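Local coordinates for endoglucanase (Uncultured bacterium, PDB 3X17), which probably hydrolyses internal beta-1,4-glucosidic bonds of cellulose as a family 9 glycoside hydrolase with an (alpha/alpha)6-barrel catalytic domain and an N-terminal Ig-like domain, at residues 147-152 with 263-268. Residues are numbered along the deposited sequence; the frame is centred on the assembly and turned at random.
With ZN (zinc ion), chain C.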
# COMPACT_ATOMS: atom_id res chain seq x y z
N LEU A 147 10.32 -23.43 9.32
CA LEU A 147 11.22 -22.34 9.61
C LEU A 147 12.07 -21.98 8.43
O LEU A 147 12.74 -22.81 7.89
CB LEU A 147 12.13 -22.74 10.74
CG LEU A 147 12.63 -21.71 11.73
CD1 LEU A 147 13.95 -22.05 12.26
CD2 LEU A 147 12.61 -20.36 11.20
N ASP A 148 12.07 -20.72 8.05
CA ASP A 148 12.85 -20.27 6.88
C ASP A 148 13.92 -19.28 7.28
O ASP A 148 13.70 -18.41 8.13
CB ASP A 148 11.91 -19.59 5.88
CG ASP A 148 11.09 -18.46 6.53
OD1 ASP A 148 10.51 -18.68 7.62
OD2 ASP A 148 11.07 -17.34 5.97
N HIS A 149 15.05 -19.31 6.58
CA HIS A 149 15.96 -18.18 6.59
C HIS A 149 16.34 -17.90 8.03
O HIS A 149 16.63 -16.75 8.41
CB HIS A 149 15.32 -16.94 5.96
CG HIS A 149 14.98 -17.11 4.50
ND1 HIS A 149 13.71 -16.95 4.01
CD2 HIS A 149 15.75 -17.51 3.46
CE1 HIS A 149 13.71 -17.20 2.71
NE2 HIS A 149 14.93 -17.55 2.35
N HIS A 150 16.49 -18.97 8.80
CA HIS A 150 17.02 -18.86 10.14
C HIS A 150 18.50 -18.46 10.20
O HIS A 150 19.02 -18.16 11.28
CB HIS A 150 16.80 -20.15 10.93
CG HIS A 150 17.00 -19.98 12.41
ND1 HIS A 150 18.16 -20.33 13.05
CD2 HIS A 150 16.22 -19.38 13.35
CE1 HIS A 150 18.05 -20.06 14.34
NE2 HIS A 150 16.89 -19.47 14.54
N GLU A 151 19.19 -18.47 9.05
CA GLU A 151 20.60 -18.04 9.03
C GLU A 151 20.82 -16.58 8.61
O GLU A 151 21.95 -16.20 8.28
CB GLU A 151 21.47 -19.01 8.20
CG GLU A 151 21.47 -20.46 8.71
CD GLU A 151 21.81 -20.55 10.20
OE1 GLU A 151 22.84 -19.96 10.61
OE2 GLU A 151 21.04 -21.18 10.97
N ASP A 152 19.77 -15.77 8.60
CA ASP A 152 19.88 -14.36 8.12
C ASP A 152 20.67 -13.57 9.17
O ASP A 152 20.24 -13.52 10.32
CB ASP A 152 18.48 -13.72 8.00
CG ASP A 152 17.68 -14.21 6.80
OD1 ASP A 152 18.22 -14.96 5.95
OD2 ASP A 152 16.48 -13.84 6.68
N GLN A 263 20.27 -21.02 0.30
CA GLN A 263 21.46 -20.23 -0.01
C GLN A 263 21.85 -19.28 1.15
O GLN A 263 21.02 -18.90 1.97
CB GLN A 263 21.28 -19.45 -1.31
CG GLN A 263 20.18 -18.38 -1.24
CD GLN A 263 20.13 -17.51 -2.47
OE1 GLN A 263 21.16 -17.04 -2.95
NE2 GLN A 263 18.93 -17.28 -2.98
N ARG A 264 23.14 -18.95 1.23
CA ARG A 264 23.58 -18.04 2.26
C ARG A 264 22.94 -16.68 1.95
O ARG A 264 22.77 -16.34 0.77
CB ARG A 264 25.10 -17.92 2.22
CG ARG A 264 25.65 -16.83 3.13
CD ARG A 264 27.11 -17.05 3.41
NE ARG A 264 27.27 -18.13 4.37
CZ ARG A 264 28.31 -18.25 5.18
NH1 ARG A 264 29.30 -17.38 5.13
NH2 ARG A 264 28.35 -19.25 6.03
N ARG A 265 22.54 -15.95 3.00
CA ARG A 265 21.97 -14.62 2.81
C ARG A 265 22.83 -13.55 3.46
O ARG A 265 23.37 -13.76 4.54
CB ARG A 265 20.55 -14.55 3.35
CG ARG A 265 19.64 -15.64 2.78
CD ARG A 265 18.37 -15.06 2.21
NE ARG A 265 17.48 -14.53 3.24
CZ ARG A 265 16.27 -14.05 2.96
NH1 ARG A 265 15.86 -14.05 1.70
NH2 ARG A 265 15.45 -13.64 3.91
N TYR A 266 22.92 -12.41 2.79
CA TYR A 266 23.89 -11.36 3.10
C TYR A 266 23.21 -10.07 3.49
O TYR A 266 22.12 -9.75 3.02
CB TYR A 266 24.80 -11.07 1.91
CG TYR A 266 25.73 -12.22 1.59
CD1 TYR A 266 26.91 -12.41 2.30
CD2 TYR A 266 25.38 -13.16 0.62
CE1 TYR A 266 27.75 -13.50 2.03
CE2 TYR A 266 26.19 -14.25 0.36
CZ TYR A 266 27.37 -14.41 1.05
OH TYR A 266 28.14 -15.52 0.77
N VAL A 267 23.87 -9.34 4.38
CA VAL A 267 23.39 -8.06 4.86
C VAL A 267 24.17 -7.00 4.10
O VAL A 267 25.39 -6.95 4.17
CB VAL A 267 23.66 -7.92 6.37
CG1 VAL A 267 23.31 -6.53 6.88
CG2 VAL A 267 22.91 -9.02 7.11
N TYR A 268 23.46 -6.26 3.26
CA TYR A 268 24.09 -5.29 2.37
C TYR A 268 24.38 -3.98 3.10
O TYR A 268 23.90 -3.77 4.22
CB TYR A 268 23.19 -5.07 1.16
CG TYR A 268 23.17 -6.26 0.21
CD1 TYR A 268 22.50 -7.43 0.57
CD2 TYR A 268 23.96 -6.29 -0.93
CE1 TYR A 268 22.51 -8.53 -0.25
CE2 TYR A 268 23.97 -7.39 -1.76
CZ TYR A 268 23.24 -8.50 -1.41
OH TYR A 268 23.28 -9.62 -2.19
ZN ZN C . 12.13 -16.04 5.04
O HOH W 1 22.35 -17.32 5.58
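Asp152, the last residue of a type I beta turn that begins at His149, comes within 5.7 Å, CA to CA, of Arg265 on strand 265-271. The turn belongs to a zinc-binding loop of the glycoside hydrolase family 9 domain, an (alpha/alpha)6 barrel, and leads into strand 154-155, which pairs in parallel with strand 265-271. Arg265 reaches across with its chain bent at chi2 and chi3, which brings the guanidinium flat over one face of the His149 imidazole, planes 11° apart and centres 3.6 Å apart. CD2 of His149 sits over the middle of the guanidinium, while CZ of Arg265 lies toward the rim of the ring. Along its edge the same guanidinium grips the Asp152 carboxylate side-on: NE of Arg265 donates to OD1 of Asp152 at 2.8 Å and NH2 to OD2 at 3.0 Å, nearly straight at 174°, a two-point salt bridge. Both oxygens are met on their syn sides, with the carboxylate somewhat tilted from the guanidinium plane. Lys182 shares OD2 of Asp152 through a second salt bridge, and NH1 of Arg265 hydrogen-bonds to the carbonyl oxygen of Tyr180. Replacing Arg265 by alanine would probably leave Asp152 without its two-point partner and strip the His149 ring face of its stacked cover. With CG beside the backbone N (chi1 -63°), His149 presents ND1 to the zinc ion at 2.1 Å, and its NE2 is hydrogen-bonded to OD2 of Asp261, a second-shell carboxylate that helps fix the ring's rotation. Cys132 and His175 complete the site with Asp148, whose OD2 binds the zinc ion at 1.9 Å. Beside the salt bridge, one water accepts from Arg265 N at 2.9 Å and donates weakly to Glu151 O.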